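Local coordinates for sulfoquinovosidase (Escherichia coli, PDB 5AEG), which hydrolyses plant sulfolipids, releasing sulfoquinovose from sulfoquinovosyl diacylglycerides and from sulfoquinovosyl glycerol as a glycoside hydrolase of family 31, at residues Ala123-His128 and Ala209-Glu214; Leu22-Arg27 and Gly101-Glu106; Val188-Tyr193 and Asp230-Leu235; Pro37-Gly42 and Asn115-Arg120. One frame throughout, in Å; residues are numbered along the deposited sequence.

Contact 1 (Ala123-His128 and Ala209-Glu214); sequences AQPEDH and APEYHE
A123 meets H213 where a type I beta turn, Q124 to D127, follows strand 116-122 of the galactose mutarotase-like N-terminal domain and packs on the start of strand 212-217. The CB of A123 sits over one face of the imidazole, 3.7 Å from the ring centroid and 23° off its normal, a CH-pi contact displaced toward the rim. The atom distances show the displacement: CE1 of H213 is 3.5 Å from that CB, with NE2 next and CG farthest. One backbone bond joins the segments, A123 N to E211 O at 3.0 Å, its donor well above the carbonyl plane.

Followed outward, the E211 side chain starts away from the turn and bends back to it. CB points away from the other segment; CG lies anti to the carbonyl carbon, and a bend at chi2 (-68°) brings CD round to CG and CD of P125. At the tip, OE2 lies 3.4 Å from P125 CG, while OE1 merely lies near A123 O, both atoms being acceptors. P125 also sets its CG 4.0 Å from P210 CB, a contact where both prolines are exposed.

R142 binds the carbonyls of Q124, D127, A209 and P210, tying both segments together. On the buried side a water bridges D127 OD2 and H213 NE2, and the same OD2 accepts from Q124 N at 3.0 Å.

Contact 2 (Leu22-Arg27 and Gly101-Glu106); sequences LHFQQR and GRLLLE
F24 and L103 carry the tight part of this contact, in which a beta hairpin near the N-terminus packs, without any hydrogen bond across, on strand 103-109 of the N-terminal galactose mutarotase-like domain. L103 CB stands over the centre of the F24 ring, 3.6 Å from the centroid and only 7° off the normal, a nearly axial CH-pi contact. All six ring carbons lie within about 4.0 Å of that CB. F24 has CG anti to its backbone N (chi1 168°), and its side chain slides past that of L103 in the opposite direction. CZ reaches the backbone N of L103 at 3.7 Å, and G101 O lies at the ring's edge.

Packing is looser at L22, whose CD2 stays 4.3 Å from L105 CD2 and 4.4 Å from L103 CD2. The more exposed side is the type I' turn from F24 to R27: there Q25 CG lies over the other face of the F24 ring, toward its rim, and R27 NH1 donates to Q25 O at 2.9 Å.

Strand 20-24 lies between strands 9-12 and 27-32 in a small antiparallel sheet, while strand 103-109 runs between 89-97 and 221-228. C228 touches F24, and L9 touches L103.

Contact 3 (Val188-Tyr193 and Asp230-Leu235); sequences VSTQKY and DTYISL
K192 and Y232 meet where the turn between antiparallel strands 186-189 and 193-197 packs against the N-terminal end of helix 232-243. The polar contact across the segments lies at the lysine tip. Extended beyond CG, K192 brings NZ to the carbonyl oxygen of D230 at 2.8 Å, tilted 30° from the carbonyl plane; NZ also forms a salt bridge with E595, which binds Y232 N through its other carboxylate oxygen. Other polar bonds stay within one segment: T231, the N-cap, accepts from S234 N at OG1 (3.0 Å), and S189 OG accepts from Q191 N, an ST turn.

Aromatic packing centres on Y232. Its side chain crosses that of K192 at about a right angle, with K192 CE 3.7 Å from CE2 of the ring. S189 O and V188 CG1 lie at the ring's edge. The phenol OH reaches T190, 3.4 Å from its CG2, while T190 OG1 accepts from H128 N.

Apolar contacts form deeper, where V188 and L235 meet tip to tip, CG1 to CD2 at 3.8 Å. Leucine CG is anti to its backbone N (chi1 -168°), and the branch beyond rests on strand backbone: L235 CD2 is 3.7 Å from the carbonyl carbon of Y193.

Contact 4 (Pro37-Gly42 and Asn115-Arg120); sequences PCLWIG and NRIWLR
W40 and W118 form a hydrogen-bonded pair of antiparallel strands 39-49 and 116-122, their side chains on one face of the sheet. The rings do not stack. CB of W40 lies 3.8 Å from CE3 of W118, whose ring turns an edge to the neighbouring backbone: W40 O, the carbonyl carbon of I41 and G42 N all lie near its plane. The W40 ring likewise has W118 O at its edge.

The other end of W40 meets R120. CH2 stands 3.4 Å above the guanidinium plane, over its centre, but the ring and guanidinium planes are inclined by 42°, so this is no parallel stack. R120 is extended from CG to NE, which carries CD and NE past CZ3 and CH2 of W40. P37 CG lies over one face of the same indole, toward its rim.

L39, I41, I117 and L119 project to the opposite face. There L39 CD1 meets I117 CG2 at 4.0 Å, and L107 of strand 103-109 touches both residues.

Between the tryptophans the backbone bonds are nearly straight, W40 N to W118 O at 2.9 Å and W118 N to W40 O at 2.8 Å, both at 175°. At G42 a classic beta bulge sets N115 and R116 opposite one residue; R116 N to G42 O lengthens to 3.1 Å and bends to 136°.

The chemistry is thus two-sided, aliphatic on one face and aromatic with cations on the other. K64 makes cation-pi contacts with both indoles, and E214 salt-bridges R120 NE, probably offsetting part of the positive charge beside W40.

Contact 4 is the one paired by strand hydrogen bonds, regular up to the bulge at G42, whereas contact 2 joins strands of different sheets through apolar side chains alone. Contact 2 is buried; contacts 1, 3 and 4 are partly buried, and contact 1 has the most exposed touching residues. Contacts 1 and 3 mix turn backbone, polar tips and small apolar patches. Strand 116-122 links contacts 4 and 1: it pairs with 212-217, and E214 of contact 1 bridges to R120 of contact 4. The turn of contact 3 touches two others, Q191 binding D127 of contact 1 through its side chain and R27 of contact 2 through its carbonyl. Contact 3 differs in bringing in a helix.

Contact 1 (Ala123-His128 and Ala209-Glu214)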
# COMPACT_ATOMS: atom_id res chain seq x y z
N ALA A 123 24.53 9.30 -7.64
CA ALA A 123 24.48 8.53 -6.43
C ALA A 123 25.81 8.02 -5.98
O ALA A 123 26.74 8.00 -6.77
CB ALA A 123 23.57 7.31 -6.67
N GLN A 124 25.85 7.42 -4.77
CA GLN A 124 27.07 6.73 -4.28
C GLN A 124 26.84 5.25 -4.14
O GLN A 124 25.73 4.83 -3.79
CB GLN A 124 27.51 7.24 -2.92
CG GLN A 124 27.76 8.75 -2.82
CD GLN A 124 27.70 9.26 -1.34
OE1 GLN A 124 27.00 8.67 -0.39
NE2 GLN A 124 28.41 10.35 -1.11
N PRO A 125 27.86 4.43 -4.37
CA PRO A 125 27.67 3.00 -4.31
C PRO A 125 27.09 2.49 -2.99
O PRO A 125 26.39 1.52 -3.03
CB PRO A 125 29.09 2.44 -4.52
CG PRO A 125 29.72 3.48 -5.38
CD PRO A 125 29.24 4.76 -4.81
N GLU A 126 27.41 3.12 -1.87
CA GLU A 126 26.90 2.68 -0.54
C GLU A 126 25.44 3.08 -0.21
O GLU A 126 24.88 2.62 0.80
CB GLU A 126 27.78 3.23 0.58
CG GLU A 126 27.79 4.73 0.65
CD GLU A 126 28.96 5.39 -0.19
OE1 GLU A 126 29.54 4.80 -1.16
OE2 GLU A 126 29.29 6.53 0.15
N ASP A 127 24.81 3.91 -1.01
CA ASP A 127 23.52 4.41 -0.64
C ASP A 127 22.48 3.26 -0.65
O ASP A 127 22.51 2.42 -1.52
CB ASP A 127 23.03 5.48 -1.62
CG ASP A 127 23.91 6.74 -1.65
OD1 ASP A 127 24.64 7.01 -0.68
OD2 ASP A 127 23.75 7.51 -2.62
N HIS A 128 21.54 3.30 0.28
CA HIS A 128 20.30 2.50 0.17
C HIS A 128 19.18 3.37 -0.25
O HIS A 128 19.20 4.62 -0.09
CB HIS A 128 19.97 1.78 1.53
CG HIS A 128 21.12 1.02 2.08
ND1 HIS A 128 21.43 -0.27 1.70
CD2 HIS A 128 22.11 1.39 2.96
CE1 HIS A 128 22.51 -0.70 2.36
NE2 HIS A 128 22.95 0.30 3.10
N ALA A 209 22.53 0.86 -10.69
CA ALA A 209 23.92 1.28 -11.04
C ALA A 209 24.57 1.93 -9.83
O ALA A 209 23.95 2.78 -9.12
CB ALA A 209 23.93 2.21 -12.27
N PRO A 210 25.85 1.54 -9.56
CA PRO A 210 26.49 2.10 -8.35
C PRO A 210 26.62 3.60 -8.31
O PRO A 210 26.53 4.18 -7.22
CB PRO A 210 27.87 1.37 -8.29
CG PRO A 210 27.69 0.16 -9.10
CD PRO A 210 26.64 0.46 -10.16
N GLU A 211 26.79 4.26 -9.47
CA GLU A 211 27.01 5.75 -9.50
C GLU A 211 25.83 6.65 -9.85
O GLU A 211 25.92 7.86 -9.82
CB GLU A 211 28.20 6.10 -10.44
CG GLU A 211 29.53 5.40 -10.07
CD GLU A 211 30.14 5.89 -8.73
OE1 GLU A 211 29.82 7.02 -8.26
OE2 GLU A 211 30.92 5.12 -8.08
N TYR A 212 24.68 6.07 -10.18
CA TYR A 212 23.56 6.89 -10.50
C TYR A 212 22.23 6.08 -10.40
O TYR A 212 22.20 4.88 -10.56
CB TYR A 212 23.70 7.50 -11.93
CG TYR A 212 23.84 6.46 -12.97
CD1 TYR A 212 22.68 5.89 -13.56
CD2 TYR A 212 25.09 5.99 -13.38
CE1 TYR A 212 22.78 4.90 -14.48
CE2 TYR A 212 25.21 4.97 -14.34
CZ TYR A 212 24.01 4.46 -14.89
OH TYR A 212 23.98 3.49 -15.78
N HIS A 213 21.19 6.82 -10.14
CA HIS A 213 19.80 6.28 -10.28
C HIS A 213 19.29 6.71 -11.65
O HIS A 213 19.56 7.85 -12.05
CB HIS A 213 18.94 6.91 -9.23
CG HIS A 213 19.48 6.76 -7.84
ND1 HIS A 213 20.10 5.62 -7.38
CD2 HIS A 213 19.51 7.63 -6.82
CE1 HIS A 213 20.46 5.79 -6.14
NE2 HIS A 213 20.13 7.01 -5.77
N GLU A 214 18.56 5.88 -12.35
CA GLU A 214 18.03 6.34 -13.65
C GLU A 214 16.55 6.21 -13.59
O GLU A 214 16.00 5.08 -13.35
CB GLU A 214 18.57 5.48 -14.79
CG GLU A 214 18.09 6.01 -16.18
CD GLU A 214 18.83 5.38 -17.32
OE1 GLU A 214 18.45 4.25 -17.70
OE2 GLU A 214 19.83 5.94 -17.80
O HOH W 1 21.33 8.27 -3.38

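Contact 2 (Leu22-Arg27 and Gly101-Glu106)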
# COMPACT_ATOMS: atom_id res chain seq x y z
N LEU A 22 25.13 20.00 -9.83
CA LEU A 22 24.18 20.68 -9.03
C LEU A 22 24.23 19.93 -7.68
O LEU A 22 24.01 18.67 -7.66
CB LEU A 22 22.80 20.60 -9.62
CG LEU A 22 21.65 21.05 -8.71
CD1 LEU A 22 21.68 22.56 -8.41
CD2 LEU A 22 20.32 20.68 -9.32
N HIS A 23 24.52 20.66 -6.60
CA HIS A 23 24.47 20.14 -5.25
C HIS A 23 23.27 20.83 -4.63
O HIS A 23 22.92 21.95 -4.98
CB HIS A 23 25.74 20.45 -4.41
CG HIS A 23 26.95 19.65 -4.76
ND1 HIS A 23 27.76 19.93 -5.83
CD2 HIS A 23 27.50 18.58 -4.16
CE1 HIS A 23 28.77 19.08 -5.87
NE2 HIS A 23 28.62 18.24 -4.86
N PHE A 24 22.61 20.15 -3.69
CA PHE A 24 21.43 20.69 -3.00
C PHE A 24 21.69 20.29 -1.52
O PHE A 24 21.88 19.08 -1.20
CB PHE A 24 20.15 20.02 -3.56
CG PHE A 24 18.91 20.26 -2.75
CD1 PHE A 24 18.49 21.52 -2.49
CD2 PHE A 24 18.14 19.18 -2.27
CE1 PHE A 24 17.36 21.77 -1.75
CE2 PHE A 24 17.00 19.43 -1.54
CZ PHE A 24 16.61 20.73 -1.27
N GLN A 25 21.86 21.28 -0.65
CA GLN A 25 22.34 21.07 0.74
C GLN A 25 23.42 20.08 0.85
O GLN A 25 23.37 19.14 1.66
CB GLN A 25 21.22 20.67 1.63
CG GLN A 25 20.01 21.46 1.31
CD GLN A 25 19.20 21.76 2.48
OE1 GLN A 25 19.03 20.94 3.38
NE2 GLN A 25 18.71 22.98 2.52
N GLN A 26 24.38 20.24 -0.04
CA GLN A 26 25.57 19.39 -0.22
C GLN A 26 25.42 18.03 -0.79
O GLN A 26 26.44 17.35 -0.98
CB GLN A 26 26.43 19.28 1.04
CG GLN A 26 27.32 20.48 1.19
CD GLN A 26 27.07 21.08 2.51
OE1 GLN A 26 27.76 20.75 3.48
NE2 GLN A 26 26.01 21.91 2.59
N ARG A 27 24.20 17.58 -1.11
CA ARG A 27 24.09 16.31 -1.82
C ARG A 27 24.29 16.58 -3.33
O ARG A 27 23.65 17.46 -3.87
CB ARG A 27 22.62 15.81 -1.66
CG ARG A 27 22.27 15.21 -0.33
CD ARG A 27 22.27 16.14 0.85
NE ARG A 27 21.56 15.56 2.00
CZ ARG A 27 21.29 16.21 3.14
NH1 ARG A 27 21.66 17.46 3.32
NH2 ARG A 27 20.58 15.61 4.08
N GLY A 101 10.96 25.83 -0.08
CA GLY A 101 12.44 25.55 -0.12
C GLY A 101 12.87 24.17 -0.63
O GLY A 101 14.02 23.70 -0.42
N ARG A 102 11.90 23.46 -1.24
CA ARG A 102 12.22 22.22 -1.89
C ARG A 102 12.93 22.50 -3.19
O ARG A 102 12.59 23.44 -3.92
CB ARG A 102 10.93 21.46 -2.23
CG ARG A 102 9.99 21.27 -1.08
CD ARG A 102 8.97 20.13 -1.32
NE ARG A 102 7.99 20.11 -0.22
CZ ARG A 102 6.94 20.93 -0.06
NH1 ARG A 102 6.68 21.85 -0.96
NH2 ARG A 102 6.10 20.80 0.99
N LEU A 103 13.89 21.69 -3.51
CA LEU A 103 14.39 21.69 -4.86
C LEU A 103 13.31 21.27 -5.86
O LEU A 103 12.75 20.18 -5.72
CB LEU A 103 15.61 20.87 -4.93
CG LEU A 103 16.15 20.66 -6.34
CD1 LEU A 103 16.63 22.01 -6.92
CD2 LEU A 103 17.20 19.63 -6.44
N LEU A 104 12.95 22.12 -6.83
CA LEU A 104 11.99 21.80 -7.94
C LEU A 104 12.73 21.66 -9.28
O LEU A 104 13.47 22.62 -9.67
CB LEU A 104 10.94 22.89 -8.03
CG LEU A 104 9.84 22.86 -9.08
CD1 LEU A 104 9.02 21.60 -8.84
CD2 LEU A 104 8.94 24.10 -9.03
N LEU A 105 12.69 20.45 -9.94
CA LEU A 105 13.22 20.27 -11.30
C LEU A 105 12.06 20.11 -12.24
O LEU A 105 11.17 19.27 -12.03
CB LEU A 105 14.15 19.06 -11.44
CG LEU A 105 15.35 18.93 -10.53
CD1 LEU A 105 16.19 17.72 -11.02
CD2 LEU A 105 16.21 20.18 -10.52
N GLU A 106 12.02 20.94 -13.28
CA GLU A 106 10.90 20.92 -14.21
C GLU A 106 11.46 20.70 -15.61
O GLU A 106 12.10 21.61 -16.18
CB GLU A 106 10.12 22.23 -14.17
CG GLU A 106 9.30 22.45 -12.92
CD GLU A 106 8.89 23.91 -12.80
OE1 GLU A 106 9.79 24.77 -12.71
OE2 GLU A 106 7.69 24.19 -12.84

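Contact 3 (Val188-Tyr193 and Asp230-Leu235)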
# COMPACT_ATOMS: atom_id res chain seq x y z
N VAL A 188 13.21 7.53 -0.90
CA VAL A 188 14.14 8.06 0.13
C VAL A 188 15.47 7.45 -0.10
O VAL A 188 15.64 6.23 -0.20
CB VAL A 188 13.67 7.70 1.53
CG1 VAL A 188 14.70 7.98 2.60
CG2 VAL A 188 12.47 8.50 1.84
N SER A 189 16.50 8.29 -0.03
CA SER A 189 17.87 7.83 -0.10
C SER A 189 18.55 7.98 1.29
O SER A 189 18.21 8.91 2.05
CB SER A 189 18.66 8.80 -1.06
OG SER A 189 20.08 8.53 -0.93
N THR A 190 19.56 7.15 1.52
CA THR A 190 20.37 7.29 2.75
C THR A 190 21.33 8.51 2.73
O THR A 190 21.98 8.72 3.74
CB THR A 190 21.06 6.02 3.14
OG1 THR A 190 21.87 5.49 2.10
CG2 THR A 190 19.98 4.95 3.59
N GLN A 191 21.38 9.28 1.63
CA GLN A 191 21.92 10.69 1.68
C GLN A 191 20.95 11.63 2.35
O GLN A 191 21.14 12.81 2.38
CB GLN A 191 22.26 11.12 0.27
CG GLN A 191 23.37 10.27 -0.31
CD GLN A 191 24.05 10.92 -1.55
OE1 GLN A 191 24.20 12.10 -1.62
NE2 GLN A 191 24.38 10.12 -2.53
N LYS A 192 19.82 11.09 2.87
CA LYS A 192 18.84 11.78 3.64
C LYS A 192 18.09 12.87 2.85
O LYS A 192 18.06 14.08 3.21
CB LYS A 192 19.42 12.29 4.98
CG LYS A 192 19.65 11.17 5.96
CD LYS A 192 20.17 11.69 7.30
CE LYS A 192 20.40 10.56 8.28
NZ LYS A 192 20.86 11.16 9.58
N TYR A 193 17.52 12.45 1.72
CA TYR A 193 16.61 13.26 0.98
C TYR A 193 15.51 12.33 0.49
O TYR A 193 15.70 11.11 0.45
CB TYR A 193 17.26 13.94 -0.20
CG TYR A 193 17.73 13.07 -1.34
CD1 TYR A 193 16.84 12.64 -2.33
CD2 TYR A 193 19.05 12.68 -1.47
CE1 TYR A 193 17.29 11.85 -3.40
CE2 TYR A 193 19.51 11.93 -2.56
CZ TYR A 193 18.56 11.50 -3.53
OH TYR A 193 18.96 10.67 -4.60
N ASP A 230 17.95 16.22 8.44
CA ASP A 230 18.99 15.77 9.34
C ASP A 230 18.76 14.40 9.89
O ASP A 230 19.77 13.66 10.13
CB ASP A 230 19.14 16.73 10.55
CG ASP A 230 19.85 18.04 10.14
OD1 ASP A 230 20.52 18.03 9.04
OD2 ASP A 230 19.69 19.05 10.87
N THR A 231 17.49 14.01 9.96
CA THR A 231 17.11 12.65 10.42
C THR A 231 15.99 12.07 9.51
O THR A 231 15.24 12.82 8.89
CB THR A 231 16.54 12.66 11.84
OG1 THR A 231 15.36 13.43 11.85
CG2 THR A 231 17.54 13.27 12.87
N TYR A 232 15.88 10.77 9.51
CA TYR A 232 14.73 10.13 8.76
C TYR A 232 13.42 10.53 9.30
O TYR A 232 12.46 10.74 8.53
CB TYR A 232 14.87 8.55 8.70
CG TYR A 232 16.08 8.19 7.96
CD1 TYR A 232 16.14 8.33 6.55
CD2 TYR A 232 17.21 7.74 8.61
CE1 TYR A 232 17.31 8.07 5.85
CE2 TYR A 232 18.36 7.48 7.92
CZ TYR A 232 18.41 7.63 6.54
OH TYR A 232 19.59 7.41 5.91
N ILE A 233 13.31 10.61 10.64
CA ILE A 233 12.08 11.05 11.23
C ILE A 233 11.64 12.44 10.74
O ILE A 233 10.45 12.68 10.44
CB ILE A 233 12.21 10.99 12.79
CG1 ILE A 233 12.15 9.53 13.24
CG2 ILE A 233 11.16 11.83 13.47
CD1 ILE A 233 12.49 9.34 14.68
N SER A 234 12.61 13.37 10.68
CA SER A 234 12.33 14.70 10.14
C SER A 234 11.96 14.61 8.64
O SER A 234 11.10 15.30 8.16
CB SER A 234 13.57 15.65 10.33
OG SER A 234 13.22 16.89 9.79
N LEU A 235 12.69 13.77 7.94
CA LEU A 235 12.43 13.57 6.51
C LEU A 235 10.97 13.14 6.27
O LEU A 235 10.30 13.69 5.40
CB LEU A 235 13.47 12.66 5.92
CG LEU A 235 13.44 12.62 4.40
CD1 LEU A 235 13.86 13.98 3.82
CD2 LEU A 235 14.31 11.52 3.88

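Contact 4 (Pro37-Gly42 and Asn115-Arg120)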
# COMPACT_ATOMS: atom_id res chain seq x y z
N PRO A 37 26.36 12.36 -20.17
CA PRO A 37 25.15 13.16 -20.04
C PRO A 37 24.23 12.63 -18.91
O PRO A 37 24.34 11.45 -18.50
CB PRO A 37 24.46 12.99 -21.43
CG PRO A 37 25.04 11.77 -22.00
CD PRO A 37 26.38 11.56 -21.39
N CYS A 38 23.35 13.48 -18.47
CA CYS A 38 22.40 13.17 -17.46
C CYS A 38 21.05 12.99 -18.09
O CYS A 38 20.12 12.48 -17.40
CB CYS A 38 22.34 14.27 -16.43
SG CYS A 38 21.54 15.83 -16.81
N LEU A 39 20.90 13.34 -19.38
CA LEU A 39 19.54 13.34 -19.99
C LEU A 39 19.47 12.78 -21.36
O LEU A 39 20.34 13.05 -22.20
CB LEU A 39 18.93 14.70 -19.91
CG LEU A 39 17.60 15.00 -20.56
CD1 LEU A 39 16.42 14.32 -19.84
CD2 LEU A 39 17.32 16.47 -20.58
N TRP A 40 18.50 11.84 -21.55
CA TRP A 40 18.15 11.31 -22.84
C TRP A 40 16.65 11.54 -23.05
O TRP A 40 15.85 11.49 -22.10
CB TRP A 40 18.42 9.78 -22.97
CG TRP A 40 19.79 9.26 -22.92
CD1 TRP A 40 20.44 8.67 -23.92
CD2 TRP A 40 20.68 9.24 -21.79
NE1 TRP A 40 21.67 8.23 -23.52
CE2 TRP A 40 21.87 8.62 -22.22
CE3 TRP A 40 20.59 9.71 -20.48
CZ2 TRP A 40 22.98 8.43 -21.38
CZ3 TRP A 40 21.67 9.53 -19.63
CH2 TRP A 40 22.85 8.86 -20.07
N ILE A 41 16.24 11.85 -24.28
CA ILE A 41 14.85 11.91 -24.65
C ILE A 41 14.61 11.08 -25.92
O ILE A 41 15.51 10.73 -26.66
CB ILE A 41 14.31 13.34 -24.79
CG1 ILE A 41 14.88 14.08 -26.03
CG2 ILE A 41 14.72 14.14 -23.57
CD1 ILE A 41 14.14 15.40 -26.33
N GLY A 42 13.35 10.83 -26.20
CA GLY A 42 13.03 10.05 -27.38
C GLY A 42 11.56 9.77 -27.45
O GLY A 42 10.75 10.52 -26.98
N ASN A 115 7.91 11.49 -26.33
CA ASN A 115 7.22 11.02 -25.10
C ASN A 115 8.00 10.03 -24.22
O ASN A 115 7.39 9.18 -23.53
CB ASN A 115 5.89 10.43 -25.51
CG ASN A 115 6.02 9.13 -26.28
OD1 ASN A 115 7.08 8.75 -26.82
ND2 ASN A 115 4.94 8.38 -26.26
N ARG A 116 9.31 10.11 -24.27
CA ARG A 116 10.24 9.35 -23.42
C ARG A 116 11.30 10.30 -22.82
O ARG A 116 11.80 11.22 -23.52
CB ARG A 116 10.95 8.24 -24.15
CG ARG A 116 10.02 7.18 -24.76
CD ARG A 116 9.49 6.23 -23.68
NE ARG A 116 8.49 5.25 -24.16
CZ ARG A 116 7.16 5.44 -24.25
NH1 ARG A 116 6.57 6.56 -23.96
NH2 ARG A 116 6.42 4.45 -24.71
N ILE A 117 11.56 10.13 -21.53
CA ILE A 117 12.60 10.85 -20.86
C ILE A 117 13.38 9.78 -20.06
O ILE A 117 12.79 8.87 -19.41
CB ILE A 117 12.07 11.96 -19.91
CG1 ILE A 117 11.46 13.16 -20.61
CG2 ILE A 117 13.15 12.31 -18.85
CD1 ILE A 117 10.43 13.93 -19.74
N TRP A 118 14.70 9.89 -20.06
CA TRP A 118 15.56 9.17 -19.09
C TRP A 118 16.44 10.18 -18.41
O TRP A 118 17.18 10.92 -19.10
CB TRP A 118 16.44 8.15 -19.75
CG TRP A 118 15.80 7.06 -20.53
CD1 TRP A 118 15.70 5.71 -20.13
CD2 TRP A 118 15.17 7.13 -21.83
NE1 TRP A 118 15.05 5.00 -21.09
CE2 TRP A 118 14.73 5.81 -22.15
CE3 TRP A 118 14.98 8.14 -22.76
CZ2 TRP A 118 14.13 5.50 -23.36
CZ3 TRP A 118 14.36 7.84 -23.94
CH2 TRP A 118 13.95 6.51 -24.24
N LEU A 119 16.37 10.28 -17.07
CA LEU A 119 17.15 11.22 -16.32
C LEU A 119 17.95 10.49 -15.30
O LEU A 119 17.38 9.70 -14.55
CB LEU A 119 16.22 12.21 -15.65
CG LEU A 119 16.86 13.22 -14.69
CD1 LEU A 119 17.66 14.31 -15.43
CD2 LEU A 119 15.79 13.90 -13.85
N ARG A 120 19.27 10.74 -15.26
CA ARG A 120 20.16 10.20 -14.23
C ARG A 120 20.43 11.20 -13.11
O ARG A 120 20.81 12.39 -13.30
CB ARG A 120 21.48 9.61 -14.78
CG ARG A 120 21.32 8.61 -15.89
CD ARG A 120 22.60 8.01 -16.35
NE ARG A 120 22.33 6.89 -17.22
CZ ARG A 120 23.29 6.17 -17.80
NH1 ARG A 120 24.55 6.50 -17.63
NH2 ARG A 120 23.01 5.15 -18.56